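Putative acetamidase/formamidase (PDB 5UBU) probably hydrolyses carbon-nitrogen bonds other than peptide bonds in linear amides, and binds sodium ions. Local coordinates at residues E9-M12 against V13-V17; L48-E51 against P52-V56. All blocks are in the same frame, centred on the assembly; numbering follows the deposited sequence.

Interaction 1: residues E9-M12 against V13-V17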
ATOM      1  N   GLU B   9      32.300 -15.575 -17.353  1.00 66.86           N
ATOM      2  CA  GLU B   9      31.144 -16.383 -16.965  1.00 67.33           C
ATOM      3  C   GLU B   9      29.821 -15.614 -17.021  1.00 62.94           C
ATOM      4  O   GLU B   9      28.776 -16.189 -16.742  1.00 63.26           O
ATOM      5  CB  GLU B   9      31.359 -16.970 -15.551  1.00 70.95           C
ATOM      6  CG  GLU B   9      32.520 -17.973 -15.465  1.00 75.77           C
ATOM      7  CD  GLU B   9      32.303 -19.237 -16.308  1.00 79.24           C
ATOM      8  OE1 GLU B   9      33.307 -19.899 -16.674  1.00 83.44           O
ATOM      9  OE2 GLU B   9      31.130 -19.563 -16.602  1.00 79.89           O
ATOM     10  N   SER B  10      29.866 -14.331 -17.384  1.00 59.66           N
ATOM     11  CA  SER B  10      28.637 -13.520 -17.464  1.00 57.41           C
ATOM     12  C   SER B  10      27.715 -14.004 -18.580  1.00 57.27           C
ATOM     13  O   SER B  10      28.165 -14.611 -19.550  1.00 59.23           O
ATOM     14  CB  SER B  10      28.950 -12.030 -17.680  1.00 55.36           C
ATOM     15  OG  SER B  10      29.524 -11.802 -18.957  1.00 54.66           O
ATOM     16  N   ILE B  11      26.425 -13.720 -18.428  1.00 55.72           N
ATOM     17  CA  ILE B  11      25.424 -14.124 -19.408  1.00 55.76           C
ATOM     18  C   ILE B  11      25.655 -13.362 -20.713  1.00 55.88           C
ATOM     19  O   ILE B  11      25.475 -13.910 -21.799  1.00 56.40           O
ATOM     20  CB  ILE B  11      23.990 -13.934 -18.859  1.00 54.00           C
ATOM     21  CG1 ILE B  11      23.810 -14.796 -17.594  1.00 54.83           C
ATOM     22  CG2 ILE B  11      22.954 -14.311 -19.905  1.00 54.66           C
ATOM     23  CD1 ILE B  11      22.482 -14.637 -16.887  1.00 54.44           C
HETATM   24  N   MSE B  12      26.087 -12.112 -20.595  1.00 56.24           N
HETATM   25  CA  MSE B  12      26.359 -11.284 -21.768  1.00 57.54           C
HETATM   26  C   MSE B  12      27.453 -11.849 -22.635  1.00 58.30           C
HETATM   27  O   MSE B  12      27.338 -11.856 -23.855  1.00 59.70           O
HETATM   28  CB  MSE B  12      26.793  -9.897 -21.302  1.00 57.80           C
HETATM   29  CG  MSE B  12      27.094  -8.947 -22.453  1.00 59.24           C
HETATM   30 SE   MSE B  12      27.979  -7.380 -21.667  1.00 61.86          SE
HETATM   31  CE  MSE B  12      28.006  -6.175 -23.216  1.00 60.69           C
ATOM     32  N   VAL B  13      28.535 -12.301 -22.018  1.00 58.30           N
ATOM     33  CA  VAL B  13      29.653 -12.848 -22.774  1.00 59.56           C
ATOM     34  C   VAL B  13      29.334 -14.242 -23.306  1.00 61.20           C
ATOM     35  O   VAL B  13      29.682 -14.559 -24.443  1.00 62.87           O
ATOM     36  CB  VAL B  13      30.949 -12.827 -21.938  1.00 60.39           C
ATOM     37  CG1 VAL B  13      32.098 -13.537 -22.656  1.00 62.36           C
ATOM     38  CG2 VAL B  13      31.327 -11.383 -21.618  1.00 58.85           C
ATOM     39  N   LYS B  14      28.659 -15.064 -22.503  1.00 61.35           N
ATOM     40  CA  LYS B  14      28.319 -16.426 -22.934  1.00 63.37           C
ATOM     41  C   LYS B  14      27.211 -16.530 -23.971  1.00 62.44           C
ATOM     42  O   LYS B  14      27.193 -17.489 -24.737  1.00 64.52           O
ATOM     43  CB  LYS B  14      27.996 -17.345 -21.745  1.00 65.26           C
ATOM     44  CG  LYS B  14      29.238 -17.799 -20.987  1.00 68.15           C
ATOM     45  CD  LYS B  14      28.973 -19.006 -20.096  1.00 71.71           C
ATOM     46  CE  LYS B  14      30.274 -19.775 -19.890  1.00 75.18           C
ATOM     47  NZ  LYS B  14      30.160 -20.971 -19.007  1.00 77.83           N
ATOM     48  N   ARG B  15      26.301 -15.561 -23.996  1.00 59.60           N
ATOM     49  CA  ARG B  15      25.181 -15.604 -24.943  1.00 59.51           C
ATOM     50  C   ARG B  15      25.075 -14.412 -25.883  1.00 57.93           C
ATOM     51  O   ARG B  15      24.288 -14.449 -26.827  1.00 58.21           O
ATOM     52  CB  ARG B  15      23.872 -15.764 -24.178  1.00 59.48           C
ATOM     53  CG  ARG B  15      23.797 -17.027 -23.331  1.00 61.10           C
ATOM     54  CD  ARG B  15      22.458 -17.117 -22.628  1.00 61.46           C
ATOM     55  NE  ARG B  15      21.355 -17.271 -23.577  1.00 62.98           N
ATOM     56  CZ  ARG B  15      20.066 -17.296 -23.243  1.00 63.44           C
ATOM     57  NH1 ARG B  15      19.140 -17.449 -24.191  1.00 64.34           N
ATOM     58  NH2 ARG B  15      19.697 -17.163 -21.967  1.00 63.12           N
ATOM     59  N   GLY B  16      25.851 -13.359 -25.635  1.00 57.03           N
ATOM     60  CA  GLY B  16      25.827 -12.174 -26.496  1.00 56.76           C
ATOM     61  C   GLY B  16      26.395 -12.490 -27.867  1.00 58.77           C
ATOM     62  O   GLY B  16      27.469 -13.102 -27.983  1.00 59.21           O
ATOM     63  N   VAL B  17      25.671 -12.082 -28.907  1.00 59.29           N
ATOM     64  CA  VAL B  17      26.095 -12.338 -30.290  1.00 62.01           C
ATOM     65  C   VAL B  17      27.347 -11.551 -30.689  1.00 62.19           C
ATOM     66  O   VAL B  17      28.095 -11.983 -31.570  1.00 63.38           O
ATOM     67  CB  VAL B  17      24.961 -12.071 -31.319  1.00 62.93           C
ATOM     68  CG1 VAL B  17      23.778 -12.988 -31.053  1.00 64.23           C
ATOM     69  CG2 VAL B  17      24.519 -10.610 -31.330  1.00 60.95           C
TER

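Interaction 2: residues L48-E51 against P52-V56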
ATOM      1  N   LEU B  48      21.339   7.134 -33.010  1.00 49.64           N
ATOM      2  CA  LEU B  48      22.505   6.304 -33.277  1.00 50.09           C
ATOM      3  C   LEU B  48      22.116   4.848 -33.496  1.00 49.93           C
ATOM      4  O   LEU B  48      21.202   4.346 -32.846  1.00 49.98           O
ATOM      5  CB  LEU B  48      23.451   6.374 -32.071  1.00 49.65           C
ATOM      6  CG  LEU B  48      24.717   5.509 -32.080  1.00 50.65           C
ATOM      7  CD1 LEU B  48      25.655   5.901 -33.221  1.00 51.21           C
ATOM      8  CD2 LEU B  48      25.403   5.631 -30.727  1.00 50.70           C
ATOM      9  N   THR B  49      22.818   4.177 -34.408  1.00 50.08           N
ATOM     10  CA  THR B  49      22.591   2.761 -34.678  1.00 50.12           C
ATOM     11  C   THR B  49      23.928   2.061 -34.487  1.00 50.23           C
ATOM     12  O   THR B  49      24.942   2.492 -35.052  1.00 50.84           O
ATOM     13  CB  THR B  49      22.055   2.516 -36.099  1.00 51.15           C
ATOM     14  OG1 THR B  49      20.843   3.262 -36.290  1.00 51.38           O
ATOM     15  CG2 THR B  49      21.781   1.027 -36.326  1.00 51.14           C
ATOM     16  N   ILE B  50      23.934   0.999 -33.683  1.00 49.51           N
ATOM     17  CA  ILE B  50      25.162   0.261 -33.391  1.00 49.87           C
ATOM     18  C   ILE B  50      25.026  -1.245 -33.605  1.00 50.09           C
ATOM     19  O   ILE B  50      23.920  -1.779 -33.725  1.00 49.73           O
ATOM     20  CB  ILE B  50      25.601   0.486 -31.917  1.00 49.09           C
ATOM     21  CG1 ILE B  50      24.592  -0.120 -30.940  1.00 48.15           C
ATOM     22  CG2 ILE B  50      25.781   1.974 -31.622  1.00 48.70           C
ATOM     23  CD1 ILE B  50      25.009   0.016 -29.493  1.00 47.88           C
ATOM     24  N   GLU B  51      26.172  -1.918 -33.645  1.00 50.72           N
ATOM     25  CA  GLU B  51      26.231  -3.371 -33.767  1.00 50.72           C
ATOM     26  C   GLU B  51      26.346  -3.946 -32.348  1.00 49.93           C
ATOM     27  O   GLU B  51      26.929  -3.302 -31.465  1.00 49.36           O
ATOM     28  CB  GLU B  51      27.446  -3.791 -34.594  1.00 51.73           C
ATOM     29  CG  GLU B  51      27.377  -3.401 -36.066  1.00 52.41           C
ATOM     30  CD  GLU B  51      26.343  -4.189 -36.839  1.00 52.31           C
ATOM     31  OE1 GLU B  51      25.888  -5.252 -36.360  1.00 52.34           O
ATOM     32  OE2 GLU B  51      25.989  -3.772 -37.959  1.00 52.18           O
ATOM     33  N   PRO B  52      25.766  -5.140 -32.108  1.00 49.82           N
ATOM     34  CA  PRO B  52      25.921  -5.719 -30.780  1.00 48.77           C
ATOM     35  C   PRO B  52      27.408  -5.914 -30.487  1.00 48.88           C
ATOM     36  O   PRO B  52      28.141  -6.430 -31.333  1.00 49.69           O
ATOM     37  CB  PRO B  52      25.202  -7.070 -30.893  1.00 48.97           C
ATOM     38  CG  PRO B  52      24.221  -6.894 -31.984  1.00 49.44           C
ATOM     39  CD  PRO B  52      24.876  -5.954 -32.957  1.00 50.36           C
ATOM     40  N   GLY B  53      27.842  -5.465 -29.318  1.00 48.04           N
ATOM     41  CA  GLY B  53      29.249  -5.571 -28.924  1.00 48.80           C
ATOM     42  C   GLY B  53      29.957  -4.227 -28.961  1.00 48.57           C
ATOM     43  O   GLY B  53      31.010  -4.084 -28.379  1.00 48.37           O
ATOM     44  N   ASP B  54      29.381  -3.257 -29.674  1.00 48.80           N
ATOM     45  CA  ASP B  54      29.954  -1.908 -29.769  1.00 49.35           C
ATOM     46  C   ASP B  54      29.919  -1.158 -28.440  1.00 48.79           C
ATOM     47  O   ASP B  54      29.137  -1.476 -27.550  1.00 47.94           O
ATOM     48  CB  ASP B  54      29.207  -1.044 -30.806  1.00 49.26           C
ATOM     49  CG  ASP B  54      29.530  -1.400 -32.242  1.00 50.36           C
ATOM     50  OD1 ASP B  54      30.404  -2.257 -32.495  1.00 51.43           O
ATOM     51  OD2 ASP B  54      28.905  -0.785 -33.135  1.00 50.95           O
ATOM     52  N   ARG B  55      30.783  -0.155 -28.341  1.00 49.26           N
ATOM     53  CA  ARG B  55      30.883   0.702 -27.170  1.00 49.25           C
ATOM     54  C   ARG B  55      30.297   2.070 -27.505  1.00 48.91           C
ATOM     55  O   ARG B  55      30.348   2.506 -28.660  1.00 49.76           O
ATOM     56  CB  ARG B  55      32.344   0.824 -26.719  1.00 50.50           C
ATOM     57  CG  ARG B  55      32.855  -0.443 -26.057  1.00 51.52           C
ATOM     58  CD  ARG B  55      34.355  -0.504 -25.861  1.00 53.08           C
ATOM     59  NE  ARG B  55      34.763   0.488 -24.867  1.00 53.34           N
ATOM     60  CZ  ARG B  55      35.463   1.596 -25.113  1.00 54.88           C
ATOM     61  NH1 ARG B  55      35.768   2.411 -24.112  1.00 55.27           N
ATOM     62  NH2 ARG B  55      35.915   1.876 -26.333  1.00 55.90           N
ATOM     63  N   VAL B  56      29.709   2.727 -26.506  1.00 47.46           N
ATOM     64  CA  VAL B  56      29.136   4.057 -26.682  1.00 47.38           C
ATOM     65  C   VAL B  56      29.587   4.936 -25.519  1.00 47.73           C
ATOM     66  O   VAL B  56      29.461   4.548 -24.364  1.00 47.15           O
ATOM     67  CB  VAL B  56      27.594   4.039 -26.732  1.00 46.26           C
ATOM     68  CG1 VAL B  56      27.044   5.443 -26.975  1.00 45.86           C
ATOM     69  CG2 VAL B  56      27.112   3.106 -27.826  1.00 46.69           C
TER

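Interaction 1: residues E9-M12 against V13-V17
S10 OG is gripped twice at the start of the short helix 11-15: it accepts from the backbone N of V13 at 3.3 Å, and it is also hydrogen-bonded to the backbone O of L7. A chi1 of +67° holds OG between the backbone N and the carbonyl carbon, where it faces V13 N. This is an N-cap, in which the serine hydroxyl takes up an amide N-H that no earlier turn could satisfy. Two i to i+4 bonds follow, K14 N to S10 O at 3.0 Å and R15 N to I11 O at 2.9 Å, before a weak one from G16 N to M12 O, where the chain leaves helical geometry. On the exposed flank K14, stretched out beyond CG, runs alongside E9, and its NZ meets E9 OE2 at 3.0 Å from the syn side, 24° out of the carboxylate plane, as a salt bridge. I11 and R15 also lie side by side, I11 CG2 resting 3.9 Å from R15 CD; the guanidinium goes on to a cation-pi contact with W251. The selenomethionine M12 extends its chain the other way, among side chains of strands 101-111, 203-208 and 239-248.

Interaction 2: residues L48-E51 against P52-V56
Between strands 48-50 and 55-59 the chain reverses through a type II beta turn from E51 to D54, closed by D54 N donating to E51 O at 3.0 Å; P52 and G53 take the two central positions, and G53 has the positive phi (107°) that this turn type requires at its second corner. The side chain of D54 adds a second bond in the reverse sense. With CG anti to its own carbonyl carbon (chi1 -75°), the carboxylate folds back to E51, and OD2 accepts E51 N at 3.0 Å, nearly straight at 164°, the donor standing above the carboxylate plane. OD2 also lies 3.7 Å from I50 CB. E51 turns its own carboxylate away from D54: OE1 comes up beyond the CD corner of the proline ring, 3.6 Å from P52 CD, and OE2 bonds N94. Away from the turn, V56 joins the two arms. Its CG1 meets L48 CD2 tip to tip at 4.1 Å, while the side chains of V56 and I50 cross at about a right angle, V56 CG2 lying 4.1 Å from I50 CD1. H26 also bonds D54 OD2, and R21 pairs with OD1, which V24 N bonds as well. A buried carboxylate with so many donors, one of them a cation, is probably kept ionised, its charge balanced by R21 and by the N-H donors of E51, V24 and H26.

In the fold
Following the chain from the N terminus, interaction 1 comes first, capping and winding the short helix 11-15, and is complete before interaction 2 begins at the reversal from strand 48-50 into strand 55-59. The two are in series, neither nesting nor crossing, each closing a short local turn. Their centres lie about 16 Å apart on the same side of the chain's centre, and they touch where V17 CG2 packs 3.6 Å from P52 CB. Strand 239-248 is their shared neighbour: the helix packs on its side chains, V17 makes backbone hydrogen bonds with L247, and G53 and D54 with V245. Interaction 2 also joins two sheets, since strand 48-50 pairs with 87-93 and strand 55-59 with 25-28 and 239-248.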